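Local coordinates for putative arsenate reductase (Streptococcus mutans UA159, PDB 3FZ4), which probably acts as a thiol-dependent oxidoreductase of the ArsC family, possibly reducing arsenate, at residues I33-N38 with R97-K102; S43-W48 with L87-G92. The protein carries 1 engineered substitution. All blocks are in the same frame, centred on the assembly; numbering follows the deposited sequence. Where two conformers were deposited one is given.

Contact 1: I33-N38 with R97-K102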
loop_
_atom_site.group_PDB
_atom_site.type_symbol
_atom_site.label_atom_id
_atom_site.label_comp_id
_atom_site.label_asym_id
_atom_site.label_seq_id
_atom_site.Cartn_x
_atom_site.Cartn_y
_atom_site.Cartn_z
ATOM N N ILE A 33 -6.922 2.504 -7.971
ATOM C CA ILE A 33 -7.812 1.550 -7.309
ATOM C C ILE A 33 -8.099 2.030 -5.896
ATOM O O ILE A 33 -7.159 2.425 -5.182
ATOM C CB ILE A 33 -7.164 0.171 -7.235
ATOM C CG1 ILE A 33 -6.849 -0.357 -8.642
ATOM C CG2 ILE A 33 -8.067 -0.799 -6.457
ATOM C CD1 ILE A 33 -6.315 -1.775 -8.665
ATOM N N ASP A 34 -9.366 1.942 -5.469
ATOM C CA ASP A 34 -9.705 2.326 -4.097
ATOM C C ASP A 34 -9.336 1.194 -3.170
ATOM O O ASP A 34 -9.844 0.082 -3.304
ATOM C CB ASP A 34 -11.194 2.707 -4.006
ATOM C CG ASP A 34 -11.601 3.197 -2.620
ATOM O OD1 ASP A 34 -11.472 2.416 -1.659
ATOM O OD2 ASP A 34 -12.071 4.342 -2.495
ATOM N N ILE A 35 -8.417 1.470 -2.246
ATOM C CA ILE A 35 -7.846 0.447 -1.411
ATOM C C ILE A 35 -8.843 -0.141 -0.403
ATOM O O ILE A 35 -8.674 -1.273 0.042
ATOM C CB ILE A 35 -6.559 1.004 -0.736
ATOM C CG1 ILE A 35 -5.617 -0.108 -0.315
ATOM C CG2 ILE A 35 -6.882 1.944 0.428
ATOM C CD1 ILE A 35 -4.273 0.385 0.241
ATOM N N LYS A 36 -9.877 0.624 -0.049
ATOM C CA LYS A 36 -10.909 0.097 0.833
ATOM C C LYS A 36 -11.894 -0.771 0.041
ATOM O O LYS A 36 -12.230 -1.877 0.476
ATOM C CB LYS A 36 -11.623 1.217 1.594
ATOM C CG LYS A 36 -12.646 0.714 2.626
ATOM C CD LYS A 36 -13.208 1.852 3.485
ATOM C CE LYS A 36 -14.570 2.359 2.986
ATOM N NZ LYS A 36 -14.992 3.691 3.579
ATOM N N LYS A 37 -12.344 -0.291 -1.110
ATOM C CA LYS A 37 -13.339 -1.051 -1.869
ATOM C C LYS A 37 -12.759 -2.302 -2.507
ATOM O O LYS A 37 -13.458 -3.313 -2.650
ATOM C CB LYS A 37 -13.899 -0.190 -2.977
ATOM C CG LYS A 37 -14.649 0.987 -2.521
ATOM C CD LYS A 37 -15.202 1.636 -3.777
ATOM C CE LYS A 37 -15.815 2.909 -3.482
ATOM N NZ LYS A 37 -16.214 3.559 -4.769
ATOM N N ASN A 38 -11.491 -2.224 -2.934
ATOM C CA ASN A 38 -10.855 -3.259 -3.727
ATOM C C ASN A 38 -9.397 -3.464 -3.337
ATOM O O ASN A 38 -8.496 -3.210 -4.134
ATOM C CB ASN A 38 -10.990 -2.902 -5.215
ATOM C CG ASN A 38 -12.444 -2.785 -5.653
ATOM O OD1 ASN A 38 -13.188 -3.759 -5.608
ATOM N ND2 ASN A 38 -12.850 -1.585 -6.060
ATOM N N ARG A 97 -1.158 3.625 2.794
ATOM C CA ARG A 97 -1.540 4.176 1.480
ATOM C C ARG A 97 -0.852 5.532 1.325
ATOM O O ARG A 97 -0.490 6.150 2.337
ATOM C CB ARG A 97 -3.063 4.326 1.341
ATOM C CG ARG A 97 -3.662 5.120 2.481
ATOM C CD ARG A 97 -5.121 5.347 2.284
ATOM N NE ARG A 97 -5.646 6.306 3.244
ATOM C CZ ARG A 97 -6.351 5.983 4.321
ATOM N NH1 ARG A 97 -6.799 6.955 5.104
ATOM N NH2 ARG A 97 -6.635 4.716 4.588
ATOM N N PRO A 98 -0.621 5.980 0.098
ATOM C CA PRO A 98 -0.826 5.224 -1.141
ATOM C C PRO A 98 0.162 4.086 -1.336
ATOM O O PRO A 98 1.192 4.001 -0.643
ATOM C CB PRO A 98 -0.623 6.271 -2.228
ATOM C CG PRO A 98 0.328 7.273 -1.597
ATOM C CD PRO A 98 -0.045 7.314 -0.135
ATOM N N LEU A 99 -0.144 3.211 -2.293
ATOM C CA LEU A 99 0.818 2.223 -2.771
ATOM C C LEU A 99 0.954 2.400 -4.263
ATOM O O LEU A 99 -0.030 2.670 -4.959
ATOM C CB LEU A 99 0.326 0.801 -2.569
ATOM C CG LEU A 99 -0.079 0.384 -1.173
ATOM C CD1 LEU A 99 -0.720 -1.014 -1.229
ATOM C CD2 LEU A 99 1.124 0.397 -0.231
ATOM N N LEU A 100 2.190 2.304 -4.739
ATOM C CA LEU A 100 2.473 2.270 -6.167
ATOM C C LEU A 100 3.090 0.930 -6.510
ATOM O O LEU A 100 4.036 0.494 -5.860
ATOM C CB LEU A 100 3.370 3.445 -6.563
ATOM C CG LEU A 100 3.499 3.687 -8.066
ATOM C CD1 LEU A 100 2.194 4.187 -8.637
ATOM C CD2 LEU A 100 4.628 4.660 -8.361
ATOM N N VAL A 101 2.493 0.265 -7.491
ATOM C CA VAL A 101 2.794 -1.117 -7.848
ATOM C C VAL A 101 3.084 -1.143 -9.334
ATOM O O VAL A 101 2.368 -0.527 -10.108
ATOM C CB VAL A 101 1.610 -2.017 -7.472
ATOM C CG1 VAL A 101 1.872 -3.480 -7.836
ATOM C CG2 VAL A 101 1.284 -1.890 -5.988
ATOM N N LYS A 102 4.135 -1.860 -9.732
ATOM C CA LYS A 102 4.500 -1.960 -11.151
ATOM C C LYS A 102 4.531 -3.422 -11.532
ATOM O O LYS A 102 5.310 -4.196 -10.985
ATOM C CB LYS A 102 5.853 -1.308 -11.460
ATOM C CG LYS A 102 6.124 -1.147 -12.962
ATOM C CD LYS A 102 7.401 -0.343 -13.215
ATOM C CE LYS A 102 8.645 -1.089 -12.688
ATOM N NZ LYS A 102 9.943 -0.479 -13.130
#
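R97 meets I35 with the aliphatic part of its side chain. R97 CD lies 4.3 Å from I35 CG2, a loose approach between two carbons. Beyond CD the arginine runs on to the loop after strand 5-9. There NH1 makes a weak hydrogen bond to K12 O, and the side chain touches C13 and C16, the two cysteines of the disulfide. P98 follows through a cis peptide bond and packs on T15, C16 and A19 of helix 14-26. A cis-proline packed against a CxxC at a helix start is the arrangement of thioredoxin-type redox centres, consistent with the redox-active disulfide here. An arginine just before it is consistent with an anion-binding place beside the cysteines, as in ArsC relatives. L99 opens strand 99-102 and supplies the second touch. Its CD1 lies 4.1 Å from I35 CD1, methyl to methyl, and the two side chains cross at about a right angle. I35 CG1 is anti to the backbone N (chi1 -157°), which carries CD1 to L99 while the CG2 branch faces R97. I35 therefore spans both residues from just past the end of strand 30-34. Strand 5-9 lies between the two strands in the sheet, and no hydrogen bond joins the two segments. The turn carrying I35 is held by D34 in an Asx motif. D34 OD1 accepts from K37 N at 2.9 Å, nearly straight at 165°, with the donor above the carboxylate plane. K36 N gives the same oxygen a weak bond.

Contact 2: S43-W48 with L87-G92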
loop_
_atom_site.group_PDB
_atom_site.type_symbol
_atom_site.label_atom_id
_atom_site.label_comp_id
_atom_site.label_asym_id
_atom_site.label_seq_id
_atom_site.Cartn_x
_atom_site.Cartn_y
_atom_site.Cartn_z
ATOM N N SER A 43 -2.623 -13.135 -1.707
ATOM C CA SER A 43 -1.428 -13.749 -2.294
ATOM C C SER A 43 -0.439 -12.689 -2.790
ATOM O O SER A 43 0.784 -12.865 -2.708
ATOM C CB SER A 43 -1.828 -14.632 -3.476
ATOM O OG SER A 43 -2.432 -13.850 -4.513
ATOM N N LEU A 44 -0.984 -11.606 -3.339
ATOM C CA LEU A 44 -0.166 -10.500 -3.855
ATOM C C LEU A 44 0.533 -9.781 -2.702
ATOM O O LEU A 44 1.738 -9.551 -2.751
ATOM C CB LEU A 44 -1.071 -9.560 -4.636
ATOM C CG LEU A 44 -0.421 -8.324 -5.256
ATOM C CD1 LEU A 44 0.763 -8.725 -6.049
ATOM C CD2 LEU A 44 -1.418 -7.494 -6.056
ATOM N N ILE A 45 -0.218 -9.473 -1.651
ATOM C CA ILE A 45 0.378 -8.832 -0.478
ATOM C C ILE A 45 1.464 -9.747 0.080
ATOM O O ILE A 45 2.540 -9.284 0.444
ATOM C CB ILE A 45 -0.681 -8.554 0.600
ATOM C CG1 ILE A 45 -1.721 -7.551 0.072
ATOM C CG2 ILE A 45 -0.002 -8.046 1.869
ATOM C CD1 ILE A 45 -2.918 -7.406 0.973
ATOM N N ARG A 46 1.188 -11.050 0.151
ATOM C CA ARG A 46 2.186 -11.961 0.676
ATOM C C ARG A 46 3.489 -11.897 -0.116
ATOM O O ARG A 46 4.568 -11.915 0.467
ATOM C CB ARG A 46 1.615 -13.385 0.682
ATOM C CG ARG A 46 2.621 -14.440 1.100
ATOM C CD ARG A 46 2.953 -14.360 2.568
ATOM N NE ARG A 46 3.868 -15.446 2.952
ATOM C CZ ARG A 46 3.537 -16.733 3.075
ATOM N NH1 ARG A 46 2.278 -17.152 2.918
ATOM N NH2 ARG A 46 4.485 -17.600 3.406
ATOM N N ASN A 47 3.383 -11.811 -1.438
ATOM C CA ASN A 47 4.579 -11.702 -2.256
ATOM C C ASN A 47 5.371 -10.438 -1.917
ATOM O O ASN A 47 6.581 -10.488 -1.816
ATOM C CB ASN A 47 4.239 -11.740 -3.734
ATOM C CG ASN A 47 5.438 -12.066 -4.589
ATOM O OD1 ASN A 47 5.992 -13.164 -4.507
ATOM N ND2 ASN A 47 5.843 -11.116 -5.419
ATOM N N TRP A 48 4.684 -9.313 -1.695
ATOM C CA TRP A 48 5.370 -8.106 -1.299
ATOM C C TRP A 48 6.041 -8.307 0.048
ATOM O O TRP A 48 7.187 -7.867 0.244
ATOM C CB TRP A 48 4.378 -6.956 -1.182
ATOM C CG TRP A 48 3.616 -6.617 -2.427
ATOM C CD1 TRP A 48 3.926 -6.955 -3.717
ATOM C CD2 TRP A 48 2.402 -5.879 -2.484
ATOM N NE1 TRP A 48 2.978 -6.451 -4.576
ATOM C CE2 TRP A 48 2.041 -5.760 -3.845
ATOM C CE3 TRP A 48 1.602 -5.246 -1.511
ATOM C CZ2 TRP A 48 0.880 -5.079 -4.249
ATOM C CZ3 TRP A 48 0.452 -4.576 -1.923
ATOM C CH2 TRP A 48 0.109 -4.498 -3.277
ATOM N N LEU A 87 -4.630 -10.575 7.117
ATOM C CA LEU A 87 -5.121 -9.437 7.869
ATOM C C LEU A 87 -5.240 -8.204 6.969
ATOM O O LEU A 87 -6.288 -7.561 6.872
ATOM C CB LEU A 87 -4.167 -9.139 9.020
ATOM C CG LEU A 87 -4.642 -8.118 10.039
ATOM C CD1 LEU A 87 -6.017 -8.519 10.571
ATOM C CD2 LEU A 87 -3.656 -8.073 11.172
ATOM N N LEU A 88 -4.142 -7.868 6.305
ATOM C CA LEU A 88 -4.126 -6.731 5.391
ATOM C C LEU A 88 -5.182 -6.871 4.277
ATOM O O LEU A 88 -5.918 -5.909 3.980
ATOM C CB LEU A 88 -2.724 -6.574 4.802
ATOM C CG LEU A 88 -1.656 -6.084 5.795
ATOM C CD1 LEU A 88 -0.242 -6.410 5.335
ATOM C CD2 LEU A 88 -1.776 -4.578 6.080
ATOM N N ALA A 89 -5.312 -8.087 3.712
ATOM C CA ALA A 89 -6.253 -8.302 2.610
ATOM C C ALA A 89 -7.686 -8.162 3.079
ATOM O O ALA A 89 -8.552 -7.827 2.288
ATOM C CB ALA A 89 -6.059 -9.678 2.005
ATOM N N SER A 90 -7.915 -8.384 4.369
ATOM C CA SER A 90 -9.274 -8.412 4.938
ATOM C C SER A 90 -9.849 -7.030 5.170
ATOM O O SER A 90 -11.047 -6.887 5.368
ATOM C CB SER A 90 -9.285 -9.186 6.281
ATOM O OG SER A 90 -8.740 -8.403 7.339
ATOM N N ASP A 91 -9.003 -5.998 5.203
ATOM C CA ASP A 91 -9.473 -4.639 5.505
ATOM C C ASP A 91 -8.496 -3.659 4.903
ATOM O O ASP A 91 -7.402 -3.439 5.460
ATOM C CB ASP A 91 -9.601 -4.408 7.012
ATOM C CG ASP A 91 -10.044 -2.997 7.367
ATOM O OD1 ASP A 91 -10.391 -2.184 6.473
ATOM O OD2 ASP A 91 -10.075 -2.713 8.586
ATOM N N GLY A 92 -8.872 -3.061 3.774
ATOM C CA GLY A 92 -8.013 -2.091 3.129
ATOM C C GLY A 92 -7.610 -0.920 4.012
ATOM O O GLY A 92 -6.607 -0.274 3.716
#
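I45 reaches helix 81-90 with both of its branches. Its CG2 meets L88 CD1 at 3.8 Å. Its CD1 lies against the backbone of the other helix, 3.7 Å from A89 N, and also touches A89 CB at 4.0 Å. I45 CG2 is anti to the backbone N, and CG1 stands anti to the carbonyl carbon (chi1 -64°). With chi2 extended at 170°, CD1 reaches out to A89, whose small side chain lets the methyl come down on the main chain. L88 also has CG anti to its carbonyl carbon. Its CB lies 3.9 Å from I45 CD1, and the I45 and L88 side chains cross obliquely. One isoleucine thus sits over two successive residues. The contact is apolar, with no hydrogen bond across it. Both helices belong to the helical part that this ArsC family protein carries between strands 30-34 and 99-102 in the chain, an insertion into the thioredoxin-like fold. I45 also packs on P40 and A85, and L88 on F60; I45 and L88 are both buried. Within helix 42-51, the W48 ring lies with one face over L44 O and I45 CA, near the rim of the ring.

Contact 2 is nested along the chain inside the loop that contact 1 closes. Their centres are about 11 Å apart, and they touch directly. CZ3 and CZ2 of W48, in helix 42-51, meet L99 CD1 at 3.8 Å and V101 CG2 at 3.7 Å, respectively. Just past the end of helix 81-90, G92 O lies 4.0 Å from I35 CG2. W48 and G92 thus pack on residues of the two segments of contact 1. Contact 1 is the one beside the disulfide C13-C16. The L99 side chain is about 5 Å from the bound sodium ion, and that of I45 about 14 Å.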